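Local structure of 2-polyprenyl-6-methoxyphenol hydroxylase-like FAD-dependent oxidoreductase (Streptomyces sp. NRRL 11266, 6UI5) at residues A[31-36]-A[118-123]; A[43-48]-A[90-95]; A[401-406]-A[475-480]. The protein binds flavin-adenine dinucleotide as an FAD-dependent oxidoreductase, with a Rossmann-type nucleotide-binding domain and a C-terminal domain of the thioredoxin-like kind. One frame throughout, in Å; residues are numbered along the deposited sequence.

Overall arrangement
The chain enters the parallel sheet of the FAD binding domain and leaves strand 28-31 into contact 1. Residues 118-123 return and close that loop of 81 residues. Contact 1 so joins the end of strand 28-31 to the start of strand 120-126 of a three-stranded antiparallel sheet. Contact 2 is nested inside the loop and joins the stretch before helix 48-55 to strand 92-93. Both touch FAD, contact 1 at the adenosine end and contact 2 at the flavin. Contact 3 follows in series in the C-terminal thioredoxin-like region, where 401-406 meets the end of strand 474-477. Its centre is 41 Å from that of contact 1. Nearest atoms of contacts 2 and 3 are about 5 Å apart.

Contact 1: residues A[31-36]-A[118-123]; sequences VDIHPT and ATRLTG. With FAD (flavin-adenine dinucleotide), chain C.
Two backbone hydrogen bonds join 31-36 to 118-123. Thr-119 N donates to Asp-32 O at 3.0 Å, almost straight at 173°. Ala-118 N donates to His-34 O at 2.8 Å along a more bent path. In both bonds the donor sits above the carbonyl plane. Between them, Ala-118 CA makes a CA-H...O contact with Ile-33 O.

Ile-33 can be followed outward from CB, which stands near Thr-119 O. There it forks. CG2 is anti to the carbonyl carbon and comes 3.1 Å from Thr-119 O. It also packs 3.5 Å from Arg-120 CB, and the two side chains run side by side in the same direction. CG1 takes the crowded position between backbone N and carbonyl carbon (chi1 44°). This turns the branch to the cofactor: CG1 lies near adenine N3A, and CD1 ends 3.6 Å from FAD O2B.

The site is the adenosine end of a Rossmann-type FAD pocket, where an acidic residue after the second strand of the fold holds the ribose. Here that residue is Asp-32. Its OD1 accepts from FAD O3B over a very short 2.3 Å and also from Ala-10 N. OD2 accepts from His-34 N through its anti lone pair, which makes an Asx turn. Both carboxylate oxygens are thus engaged, and the group's rotation is fixed. His-34 NE2 adds a weak bond to O2B, which lies in the plane of the imidazole at its edge.

The backbone of Leu-121 reads the adenine edge. Leu-121 N donates a weak, straight bond to FAD N1A, and Leu-121 O accepts a weak one from N6A. Val-31 CG1, anti to the backbone N, presses tightly on Thr-119 O at 2.9 Å. Thr-119 OG1 turns back to Trp-117 O.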
loop_
_atom_site.group_PDB
_atom_site.type_symbol
_atom_site.label_atom_id
_atom_site.label_comp_id
_atom_site.label_asym_id
_atom_site.label_seq_id
_atom_site.Cartn_x
_atom_site.Cartn_y
_atom_site.Cartn_z
ATOM N N VAL A 31 -23.012 32.627 -9.691
ATOM C CA VAL A 31 -23.424 33.313 -8.481
ATOM C C VAL A 31 -22.388 33.037 -7.401
ATOM O O VAL A 31 -22.008 31.879 -7.175
ATOM C CB VAL A 31 -24.825 32.853 -8.038
ATOM C CG1 VAL A 31 -25.053 33.206 -6.610
ATOM C CG2 VAL A 31 -25.878 33.511 -8.883
ATOM N N ASP A 32 -21.923 34.100 -6.751
ATOM C CA ASP A 32 -21.118 33.981 -5.544
ATOM C C ASP A 32 -21.550 35.090 -4.599
ATOM O O ASP A 32 -22.093 36.113 -5.032
ATOM C CB ASP A 32 -19.615 34.083 -5.832
ATOM C CG ASP A 32 -18.754 33.636 -4.654
ATOM O OD1 ASP A 32 -18.350 32.447 -4.624
ATOM O OD2 ASP A 32 -18.469 34.474 -3.763
ATOM N N ILE A 33 -21.310 34.896 -3.303
ATOM C CA ILE A 33 -21.767 35.892 -2.342
ATOM C C ILE A 33 -20.708 36.931 -1.990
ATOM O O ILE A 33 -21.073 38.017 -1.530
ATOM C CB ILE A 33 -22.344 35.227 -1.070
ATOM C CG1 ILE A 33 -21.490 34.068 -0.571
ATOM C CG2 ILE A 33 -23.682 34.646 -1.354
ATOM C CD1 ILE A 33 -20.242 34.481 0.132
ATOM N N HIS A 34 -19.426 36.660 -2.231
ATOM C CA HIS A 34 -18.411 37.659 -1.940
ATOM C C HIS A 34 -18.717 38.959 -2.689
ATOM O O HIS A 34 -19.344 38.933 -3.748
ATOM C CB HIS A 34 -17.027 37.157 -2.327
ATOM C CG HIS A 34 -16.523 36.032 -1.478
ATOM N ND1 HIS A 34 -15.340 36.107 -0.778
ATOM C CD2 HIS A 34 -17.014 34.792 -1.249
ATOM C CE1 HIS A 34 -15.133 34.971 -0.136
ATOM N NE2 HIS A 34 -16.133 34.154 -0.409
ATOM N N PRO A 35 -18.295 40.135 -2.145
ATOM C CA PRO A 35 -18.552 41.406 -2.847
ATOM C C PRO A 35 -17.600 41.626 -4.016
ATOM O O PRO A 35 -17.985 42.189 -5.044
ATOM C CB PRO A 35 -18.359 42.464 -1.752
ATOM C CG PRO A 35 -17.359 41.856 -0.820
ATOM C CD PRO A 35 -17.538 40.334 -0.893
ATOM N N THR A 36 -16.348 41.200 -3.859
ATOM C CA THR A 36 -15.359 41.162 -4.928
ATOM C C THR A 36 -14.670 39.812 -4.861
ATOM O O THR A 36 -14.959 39.006 -3.974
ATOM C CB THR A 36 -14.330 42.292 -4.802
ATOM O OG1 THR A 36 -13.481 42.281 -5.956
ATOM C CG2 THR A 36 -13.466 42.098 -3.547
ATOM N N ALA A 118 -22.026 39.068 -4.461
ATOM C CA ALA A 118 -23.030 39.453 -3.457
ATOM C C ALA A 118 -24.423 38.911 -3.782
ATOM O O ALA A 118 -25.438 39.567 -3.551
ATOM C CB ALA A 118 -23.078 40.980 -3.277
ATOM N N THR A 119 -24.481 37.701 -4.320
ATOM C CA THR A 119 -25.752 37.061 -4.635
ATOM C C THR A 119 -25.752 35.648 -4.057
ATOM O O THR A 119 -24.800 34.890 -4.262
ATOM C CB THR A 119 -26.001 37.046 -6.153
ATOM O OG1 THR A 119 -25.868 38.378 -6.684
ATOM C CG2 THR A 119 -27.396 36.562 -6.440
ATOM N N ARG A 120 -26.787 35.308 -3.292
ATOM C CA ARG A 120 -26.865 34.008 -2.641
ATOM C C ARG A 120 -27.987 33.177 -3.239
ATOM O O ARG A 120 -29.091 33.677 -3.473
ATOM C CB ARG A 120 -27.093 34.129 -1.134
ATOM C CG ARG A 120 -27.480 32.794 -0.498
ATOM C CD ARG A 120 -27.933 32.911 0.953
ATOM N NE ARG A 120 -26.865 33.418 1.805
ATOM C CZ ARG A 120 -25.822 32.695 2.199
ATOM N NH1 ARG A 120 -24.898 33.248 2.975
ATOM N NH2 ARG A 120 -25.705 31.424 1.816
ATOM N N LEU A 121 -27.702 31.903 -3.457
ATOM C CA LEU A 121 -28.726 30.935 -3.808
ATOM C C LEU A 121 -29.317 30.368 -2.524
ATOM O O LEU A 121 -28.609 29.729 -1.732
ATOM C CB LEU A 121 -28.135 29.829 -4.684
ATOM C CG LEU A 121 -29.141 28.843 -5.236
ATOM C CD1 LEU A 121 -28.676 28.493 -6.596
ATOM C CD2 LEU A 121 -29.183 27.599 -4.383
ATOM N N THR A 122 -30.611 30.601 -2.315
ATOM C CA THR A 122 -31.279 30.106 -1.121
ATOM C C THR A 122 -32.021 28.797 -1.338
ATOM O O THR A 122 -32.304 28.099 -0.359
ATOM C CB THR A 122 -32.251 31.155 -0.611
ATOM O OG1 THR A 122 -33.324 31.292 -1.554
ATOM C CG2 THR A 122 -31.527 32.468 -0.514
ATOM N N GLY A 123 -32.347 28.451 -2.578
ATOM C CA GLY A 123 -32.982 27.172 -2.839
ATOM C C GLY A 123 -33.312 27.003 -4.307
ATOM O O GLY A 123 -33.000 27.859 -5.149
HETATM P PA FAD C . -14.555 26.909 -2.946
HETATM O O1A FAD C . -13.117 27.321 -3.170
HETATM O O2A FAD C . -14.752 26.639 -1.464
HETATM O O5B FAD C . -15.601 28.005 -3.619
HETATM C C5B FAD C . -16.993 27.904 -3.362
HETATM C C4B FAD C . -17.637 29.311 -3.585
HETATM O O4B FAD C . -18.946 29.296 -3.518
HETATM C C3B FAD C . -17.190 30.276 -2.462
HETATM O O3B FAD C . -16.938 31.494 -3.015
HETATM C C2B FAD C . -18.411 30.347 -1.523
HETATM O O2B FAD C . -18.278 31.574 -0.696
HETATM C C1B FAD C . -19.385 30.416 -2.389
HETATM N N9A FAD C . -20.689 29.984 -1.927
HETATM C C8A FAD C . -20.954 28.996 -1.043
HETATM N N7A FAD C . -22.295 28.872 -0.949
HETATM C C5A FAD C . -22.855 29.772 -1.793
HETATM C C6A FAD C . -24.175 30.078 -2.102
HETATM N N6A FAD C . -25.515 29.654 -1.723
HETATM N N1A FAD C . -24.461 31.039 -2.985
HETATM C C2A FAD C . -23.464 31.716 -3.597
HETATM N N3A FAD C . -22.168 31.405 -3.305
HETATM C C4A FAD C . -21.864 30.443 -2.407
HETATM N N1 FAD C . -5.783 23.710 -2.903
HETATM C C2 FAD C . -4.513 23.354 -3.600
HETATM O O2 FAD C . -4.495 23.072 -4.753
HETATM N N3 FAD C . -3.242 23.360 -2.820
HETATM C C4 FAD C . -3.271 23.716 -1.400
HETATM O O4 FAD C . -2.279 23.732 -0.754
HETATM C C4X FAD C . -4.575 24.068 -0.728
HETATM N N5 FAD C . -4.537 24.402 0.677
HETATM C C5X FAD C . -5.806 24.740 1.369
HETATM C C6 FAD C . -5.758 25.056 2.728
HETATM C C7 FAD C . -6.929 25.383 3.402
HETATM C C7M FAD C . -6.570 25.676 4.853
HETATM C C8 FAD C . -8.166 25.406 2.740
HETATM C C8M FAD C . -9.403 25.783 3.566
HETATM C C9 FAD C . -8.218 25.086 1.372
HETATM C C9A FAD C . -7.039 24.744 0.669
HETATM N N10 FAD C . -7.078 24.386 -0.800
HETATM C C10 FAD C . -5.823 24.063 -1.474
HETATM C "C1'" FAD C . -8.371 24.437 -1.511
HETATM C "C2'" FAD C . -8.888 23.184 -2.240
HETATM O "O2'" FAD C . -8.300 23.028 -3.478
HETATM C "C3'" FAD C . -10.372 23.342 -2.564
HETATM O "O3'" FAD C . -10.831 22.089 -2.963
HETATM C "C4'" FAD C . -10.708 24.310 -3.717
HETATM O "O4'" FAD C . -10.277 25.626 -3.508
HETATM C "C5'" FAD C . -12.241 24.319 -3.743
HETATM O "O5'" FAD C . -12.722 24.812 -4.962
HETATM P P FAD C . -14.344 25.029 -5.192
HETATM O O1P FAD C . -14.548 26.103 -6.234
HETATM O O2P FAD C . -15.104 23.755 -5.512
HETATM O O3P FAD C . -14.918 25.489 -3.712
#

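Contact 2: residues A[43-48]-A[90-95]; sequences AMAINA and EPTHMV. With FAD (flavin-adenine dinucleotide), chain C.
The flavin end of the FAD pocket is lined by Ala-43, whose CB lies 3.6 Å from FAD C2. Beyond it, 43-48 runs antiparallel to 90-95. A single bridge joins them, the hydrogen-bonded pair of Ile-46 and His-93. Ile-46 N donates to His-93 O at 3.0 Å, and His-93 N returns the bond to Ile-46 O at 3.1 Å. Both donors lie nearly along the C=O axis.

Apolar side chains pack beside the bridge. Ile-46 CG1, anti to the carbonyl carbon, meets Val-95 CB at 3.7 Å, and the two cross obliquely. Met-94 is bent at chi2 and chi3, which brings its CE back to within 3.5 Å of Ala-45 CB. The Thr-92 CG2 methyl lies 3.3 Å from Ile-46 O, which also accepts from His-93 N. A water bridges the segments, hydrogen-bonded to Val-95 O at 2.6 Å and to Ala-45 O.

His-93 ND1 donates to Pro-91 O within its segment. Asn-47 OD1 caps helix 48-55 on Thr-50 N, and ND2 donates to Asn-381 OD1 and Asn-293 O. Glu-90 forms a salt bridge with Arg-64. The segments are held together by backbone bonds, a water bridge and apolar packing, not by side-chain charge.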
loop_
_atom_site.group_PDB
_atom_site.type_symbol
_atom_site.label_atom_id
_atom_site.label_comp_id
_atom_site.label_asym_id
_atom_site.label_seq_id
_atom_site.Cartn_x
_atom_site.Cartn_y
_atom_site.Cartn_z
ATOM N N ALA A 43 -4.068 28.490 -1.801
ATOM C CA ALA A 43 -3.228 27.585 -2.585
ATOM C C ALA A 43 -2.055 28.316 -3.226
ATOM O O ALA A 43 -2.215 29.382 -3.832
ATOM C CB ALA A 43 -4.045 26.895 -3.681
ATOM N N MET A 44 -0.870 27.716 -3.114
ATOM C CA MET A 44 0.335 28.276 -3.701
ATOM C C MET A 44 0.849 27.488 -4.898
ATOM O O MET A 44 1.892 27.843 -5.455
ATOM C CB MET A 44 1.437 28.366 -2.647
ATOM C CG MET A 44 1.087 29.258 -1.470
ATOM S SD MET A 44 2.575 29.708 -0.549
ATOM C CE MET A 44 3.457 28.134 -0.609
ATOM N N ALA A 45 0.146 26.446 -5.324
ATOM C CA ALA A 45 0.717 25.491 -6.259
ATOM C C ALA A 45 -0.342 25.031 -7.246
ATOM O O ALA A 45 -1.545 25.044 -6.974
ATOM C CB ALA A 45 1.306 24.265 -5.542
ATOM N N ILE A 46 0.145 24.603 -8.397
ATOM C CA ILE A 46 -0.664 24.083 -9.489
ATOM C C ILE A 46 0.119 22.908 -10.033
ATOM O O ILE A 46 1.301 23.067 -10.372
ATOM C CB ILE A 46 -0.881 25.139 -10.583
ATOM C CG1 ILE A 46 -1.718 26.294 -10.047
ATOM C CG2 ILE A 46 -1.486 24.523 -11.812
ATOM C CD1 ILE A 46 -3.181 26.129 -10.260
ATOM N N ASN A 47 -0.499 21.727 -10.073
ATOM C CA ASN A 47 0.245 20.543 -10.510
ATOM C C ASN A 47 0.157 20.352 -12.029
ATOM O O ASN A 47 -0.513 21.110 -12.745
ATOM C CB ASN A 47 -0.238 19.294 -9.775
ATOM C CG ASN A 47 -1.677 18.934 -10.094
ATOM O OD1 ASN A 47 -2.243 19.322 -11.139
ATOM N ND2 ASN A 47 -2.287 18.174 -9.189
ATOM N N ALA A 48 0.822 19.296 -12.529
ATOM C CA ALA A 48 0.964 19.129 -13.981
ATOM C C ALA A 48 -0.374 18.868 -14.670
ATOM O O ALA A 48 -0.616 19.367 -15.774
ATOM C CB ALA A 48 1.940 18.008 -14.288
ATOM N N GLU A 90 5.157 18.305 -16.980
ATOM C CA GLU A 90 5.591 19.545 -16.360
ATOM C C GLU A 90 5.897 19.352 -14.883
ATOM O O GLU A 90 5.253 18.547 -14.206
ATOM C CB GLU A 90 4.512 20.625 -16.481
ATOM C CG GLU A 90 4.363 21.237 -17.823
ATOM C CD GLU A 90 3.192 22.194 -17.862
ATOM O OE1 GLU A 90 2.043 21.707 -17.964
ATOM O OE2 GLU A 90 3.421 23.423 -17.776
ATOM N N PRO A 91 6.854 20.101 -14.354
ATOM C CA PRO A 91 6.937 20.270 -12.899
ATOM C C PRO A 91 5.730 21.032 -12.382
ATOM O O PRO A 91 5.115 21.820 -13.105
ATOM C CB PRO A 91 8.218 21.086 -12.714
ATOM C CG PRO A 91 8.321 21.896 -14.017
ATOM C CD PRO A 91 7.831 20.941 -15.077
ATOM N N THR A 92 5.397 20.800 -11.111
ATOM C CA THR A 92 4.467 21.694 -10.422
ATOM C C THR A 92 5.009 23.114 -10.431
ATOM O O THR A 92 6.182 23.343 -10.119
ATOM C CB THR A 92 4.240 21.237 -8.985
ATOM O OG1 THR A 92 3.361 20.116 -8.973
ATOM C CG2 THR A 92 3.594 22.323 -8.178
ATOM N N HIS A 93 4.158 24.065 -10.814
ATOM C CA HIS A 93 4.519 25.475 -10.792
ATOM C C HIS A 93 3.874 26.186 -9.598
ATOM O O HIS A 93 2.748 25.873 -9.197
ATOM C CB HIS A 93 4.110 26.162 -12.094
ATOM C CG HIS A 93 5.016 25.872 -13.251
ATOM N ND1 HIS A 93 5.172 24.608 -13.778
ATOM C CD2 HIS A 93 5.783 26.693 -14.009
ATOM C CE1 HIS A 93 6.009 24.661 -14.800
ATOM N NE2 HIS A 93 6.396 25.914 -14.958
ATOM N N MET A 94 4.589 27.160 -9.035
ATOM C CA MET A 94 4.143 27.831 -7.811
ATOM C C MET A 94 3.312 29.045 -8.209
ATOM O O MET A 94 3.787 30.177 -8.282
ATOM C CB MET A 94 5.340 28.202 -6.950
ATOM C CG MET A 94 6.189 26.988 -6.553
ATOM S SD MET A 94 5.643 26.020 -5.131
ATOM C CE MET A 94 4.765 24.680 -5.902
ATOM N N VAL A 95 2.045 28.779 -8.506
ATOM C CA VAL A 95 1.092 29.792 -8.921
ATOM C C VAL A 95 0.146 30.026 -7.759
ATOM O O VAL A 95 -0.269 29.081 -7.082
ATOM C CB VAL A 95 0.307 29.391 -10.182
ATOM C CG1 VAL A 95 -0.535 30.562 -10.642
ATOM C CG2 VAL A 95 1.261 28.937 -11.297
HETATM P PA FAD C . -14.555 26.909 -2.946
HETATM O O1A FAD C . -13.117 27.321 -3.170
HETATM O O2A FAD C . -14.752 26.639 -1.464
HETATM O O5B FAD C . -15.601 28.005 -3.619
HETATM C C5B FAD C . -16.993 27.904 -3.362
HETATM C C4B FAD C . -17.637 29.311 -3.585
HETATM O O4B FAD C . -18.946 29.296 -3.518
HETATM C C3B FAD C . -17.190 30.276 -2.462
HETATM O O3B FAD C . -16.938 31.494 -3.015
HETATM C C2B FAD C . -18.411 30.347 -1.523
HETATM O O2B FAD C . -18.278 31.574 -0.696
HETATM C C1B FAD C . -19.385 30.416 -2.389
HETATM N N9A FAD C . -20.689 29.984 -1.927
HETATM C C8A FAD C . -20.954 28.996 -1.043
HETATM N N7A FAD C . -22.295 28.872 -0.949
HETATM C C5A FAD C . -22.855 29.772 -1.793
HETATM C C6A FAD C . -24.175 30.078 -2.102
HETATM N N6A FAD C . -25.515 29.654 -1.723
HETATM N N1A FAD C . -24.461 31.039 -2.985
HETATM C C2A FAD C . -23.464 31.716 -3.597
HETATM N N3A FAD C . -22.168 31.405 -3.305
HETATM C C4A FAD C . -21.864 30.443 -2.407
HETATM N N1 FAD C . -5.783 23.710 -2.903
HETATM C C2 FAD C . -4.513 23.354 -3.600
HETATM O O2 FAD C . -4.495 23.072 -4.753
HETATM N N3 FAD C . -3.242 23.360 -2.820
HETATM C C4 FAD C . -3.271 23.716 -1.400
HETATM O O4 FAD C . -2.279 23.732 -0.754
HETATM C C4X FAD C . -4.575 24.068 -0.728
HETATM N N5 FAD C . -4.537 24.402 0.677
HETATM C C5X FAD C . -5.806 24.740 1.369
HETATM C C6 FAD C . -5.758 25.056 2.728
HETATM C C7 FAD C . -6.929 25.383 3.402
HETATM C C7M FAD C . -6.570 25.676 4.853
HETATM C C8 FAD C . -8.166 25.406 2.740
HETATM C C8M FAD C . -9.403 25.783 3.566
HETATM C C9 FAD C . -8.218 25.086 1.372
HETATM C C9A FAD C . -7.039 24.744 0.669
HETATM N N10 FAD C . -7.078 24.386 -0.800
HETATM C C10 FAD C . -5.823 24.063 -1.474
HETATM C "C1'" FAD C . -8.371 24.437 -1.511
HETATM C "C2'" FAD C . -8.888 23.184 -2.240
HETATM O "O2'" FAD C . -8.300 23.028 -3.478
HETATM C "C3'" FAD C . -10.372 23.342 -2.564
HETATM O "O3'" FAD C . -10.831 22.089 -2.963
HETATM C "C4'" FAD C . -10.708 24.310 -3.717
HETATM O "O4'" FAD C . -10.277 25.626 -3.508
HETATM C "C5'" FAD C . -12.241 24.319 -3.743
HETATM O "O5'" FAD C . -12.722 24.812 -4.962
HETATM P P FAD C . -14.344 25.029 -5.192
HETATM O O1P FAD C . -14.548 26.103 -6.234
HETATM O O2P FAD C . -15.104 23.755 -5.512
HETATM O O3P FAD C . -14.918 25.489 -3.712
HETATM O O HOH W 1 -2.527 28.008 -6.361
#

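Contact 3: residues A[401-406]-A[475-480]; sequences RLLGRR and AWHDGG
The contact belongs to the C-terminal, thioredoxin-like part of the chain. There the type II beta turn from Leu-402 to Arg-405 packs on the end of strand 474-477, an outermost strand of a mixed four-stranded sheet. Gly-404 has the positive phi (75°) that the third position of such a turn calls for. Arg-405 N closes the turn on Leu-402 O at 3.2 Å.

Between the segments the contact is van der Waals, and no hydrogen bond joins the two ranges. Leu-403 does most of the touching. Its CD2 rests 3.6 Å from Ala-475 C and equally near Ala-475 O, against the backbone of the strand rather than a side chain. Leu-403 CG also nears His-477 CD2, at 4.3 Å. Leu-402 CB reaches the same ring atom, His-477 CD2, from 4.2 Å. Both leucines approach the imidazole obliquely.

Backbone hydrogen bonds from Gly-404 and Arg-405 to Val-474, just before 475-480, hold the turn to the strand. Others fix the imidazole from both ends. Gly-479 N donates to His-477 ND1 at 3.0 Å, close to the ring plane and nearly straight at 167°. His-477 NE2 bonds to Asp-400 OD2. This is consistent with a neutral ring that carries its proton on NE2. Asp-400 also accepts from Leu-402 N, so one carboxylate links the turn to the histidine.

Charged groups gather on the other side of the turn. Arg-401 and Arg-405 both form salt bridges with Glu-377, which probably offsets their mutual repulsion. Arg-405 NH1 sits 3.1 Å above the plane of the Arg-401 guanidinium, over its centre.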
loop_
_atom_site.group_PDB
_atom_site.type_symbol
_atom_site.label_atom_id
_atom_site.label_comp_id
_atom_site.label_asym_id
_atom_site.label_seq_id
_atom_site.Cartn_x
_atom_site.Cartn_y
_atom_site.Cartn_z
ATOM N N ARG A 401 -1.290 3.470 -22.530
ATOM C CA ARG A 401 -1.084 4.600 -21.640
ATOM C C ARG A 401 -1.653 5.896 -22.193
ATOM O O ARG A 401 -1.464 6.958 -21.588
ATOM C CB ARG A 401 0.411 4.758 -21.358
ATOM C CG ARG A 401 0.918 3.740 -20.341
ATOM C CD ARG A 401 0.722 4.261 -18.934
ATOM N NE ARG A 401 0.048 3.348 -18.011
ATOM C CZ ARG A 401 -0.478 3.731 -16.852
ATOM N NH1 ARG A 401 -1.087 2.845 -16.058
ATOM N NH2 ARG A 401 -0.400 5.010 -16.466
ATOM N N LEU A 402 -2.329 5.842 -23.337
ATOM C CA LEU A 402 -2.864 7.041 -23.967
ATOM C C LEU A 402 -4.381 7.121 -23.931
ATOM O O LEU A 402 -4.927 8.215 -23.726
ATOM C CB LEU A 402 -2.375 7.135 -25.423
ATOM C CG LEU A 402 -0.851 7.215 -25.580
ATOM C CD1 LEU A 402 -0.428 7.204 -27.031
ATOM C CD2 LEU A 402 -0.236 8.431 -24.862
ATOM N N LEU A 403 -5.078 5.994 -24.119
ATOM C CA LEU A 403 -6.538 6.003 -24.117
ATOM C C LEU A 403 -7.075 6.502 -22.787
ATOM O O LEU A 403 -6.600 6.108 -21.714
ATOM C CB LEU A 403 -7.100 4.611 -24.393
ATOM C CG LEU A 403 -7.591 4.302 -25.811
ATOM C CD1 LEU A 403 -7.928 2.836 -25.923
ATOM C CD2 LEU A 403 -8.797 5.137 -26.214
ATOM N N GLY A 404 -8.089 7.357 -22.872
ATOM C CA GLY A 404 -8.743 7.891 -21.697
ATOM C C GLY A 404 -7.953 8.936 -20.962
ATOM O O GLY A 404 -8.281 9.219 -19.803
ATOM N N ARG A 405 -6.895 9.486 -21.571
ATOM C CA ARG A 405 -6.039 10.473 -20.917
ATOM C C ARG A 405 -5.695 11.613 -21.845
ATOM O O ARG A 405 -5.692 11.469 -23.068
ATOM C CB ARG A 405 -4.737 9.862 -20.403
ATOM C CG ARG A 405 -5.093 8.779 -19.446
ATOM C CD ARG A 405 -4.056 8.399 -18.496
ATOM N NE ARG A 405 -3.970 6.944 -18.544
ATOM C CZ ARG A 405 -3.310 6.202 -17.673
ATOM N NH1 ARG A 405 -3.282 4.869 -17.807
ATOM N NH2 ARG A 405 -2.699 6.789 -16.645
ATOM N N ARG A 406 -5.421 12.757 -21.244
ATOM C CA ARG A 406 -4.900 13.873 -22.011
ATOM C C ARG A 406 -3.460 13.568 -22.409
ATOM O O ARG A 406 -2.690 12.981 -21.642
ATOM C CB ARG A 406 -4.995 15.182 -21.198
ATOM C CG ARG A 406 -6.457 15.724 -20.999
ATOM C CD ARG A 406 -6.489 16.882 -19.997
ATOM N NE ARG A 406 -5.445 16.610 -19.031
ATOM C CZ ARG A 406 -5.661 16.113 -17.832
ATOM N NH1 ARG A 406 -6.910 15.900 -17.426
ATOM N NH2 ARG A 406 -4.626 15.852 -17.039
ATOM N N ALA A 475 -10.117 9.453 -26.960
ATOM C CA ALA A 475 -11.159 8.447 -27.084
ATOM C C ALA A 475 -10.851 7.405 -28.150
ATOM O O ALA A 475 -11.555 6.396 -28.229
ATOM C CB ALA A 475 -12.505 9.118 -27.392
ATOM N N TRP A 476 -9.810 7.611 -28.952
ATOM C CA TRP A 476 -9.494 6.711 -30.054
ATOM C C TRP A 476 -8.127 7.072 -30.605
ATOM O O TRP A 476 -7.766 8.256 -30.675
ATOM C CB TRP A 476 -10.538 6.801 -31.180
ATOM C CG TRP A 476 -10.169 6.088 -32.473
ATOM C CD1 TRP A 476 -10.592 4.842 -32.877
ATOM C CD2 TRP A 476 -9.342 6.584 -33.533
ATOM N NE1 TRP A 476 -10.077 4.540 -34.107
ATOM C CE2 TRP A 476 -9.304 5.584 -34.536
ATOM C CE3 TRP A 476 -8.639 7.775 -33.738
ATOM C CZ2 TRP A 476 -8.576 5.734 -35.724
ATOM C CZ3 TRP A 476 -7.916 7.924 -34.913
ATOM C CH2 TRP A 476 -7.893 6.908 -35.897
ATOM N N HIS A 477 -7.396 6.051 -31.018
ATOM C CA HIS A 477 -6.158 6.225 -31.763
ATOM C C HIS A 477 -5.870 4.923 -32.518
ATOM O O HIS A 477 -6.444 3.877 -32.209
ATOM C CB HIS A 477 -5.030 6.619 -30.817
ATOM C CG HIS A 477 -4.547 5.493 -29.960
ATOM N ND1 HIS A 477 -4.052 4.316 -30.486
ATOM C CD2 HIS A 477 -4.490 5.358 -28.612
ATOM C CE1 HIS A 477 -3.708 3.507 -29.501
ATOM N NE2 HIS A 477 -3.954 4.117 -28.353
ATOM N N ASP A 478 -4.933 4.981 -33.484
ATOM C CA ASP A 478 -4.656 3.849 -34.381
ATOM C C ASP A 478 -3.272 3.236 -34.181
ATOM O O ASP A 478 -2.659 2.777 -35.140
ATOM C CB ASP A 478 -4.804 4.255 -35.849
ATOM C CG ASP A 478 -3.818 5.364 -36.276
ATOM O OD1 ASP A 478 -2.895 5.699 -35.509
ATOM O OD2 ASP A 478 -3.967 5.924 -37.386
ATOM N N GLY A 479 -2.748 3.258 -32.968
ATOM C CA GLY A 479 -1.472 2.627 -32.690
ATOM C C GLY A 479 -1.620 1.247 -32.066
ATOM O O GLY A 479 -0.626 0.538 -31.871
ATOM N N GLY A 480 -2.850 0.881 -31.698
ATOM C CA GLY A 480 -3.186 -0.507 -31.454
ATOM C C GLY A 480 -3.785 -1.076 -32.728
ATOM O O GLY A 480 -3.280 -0.823 -33.828
#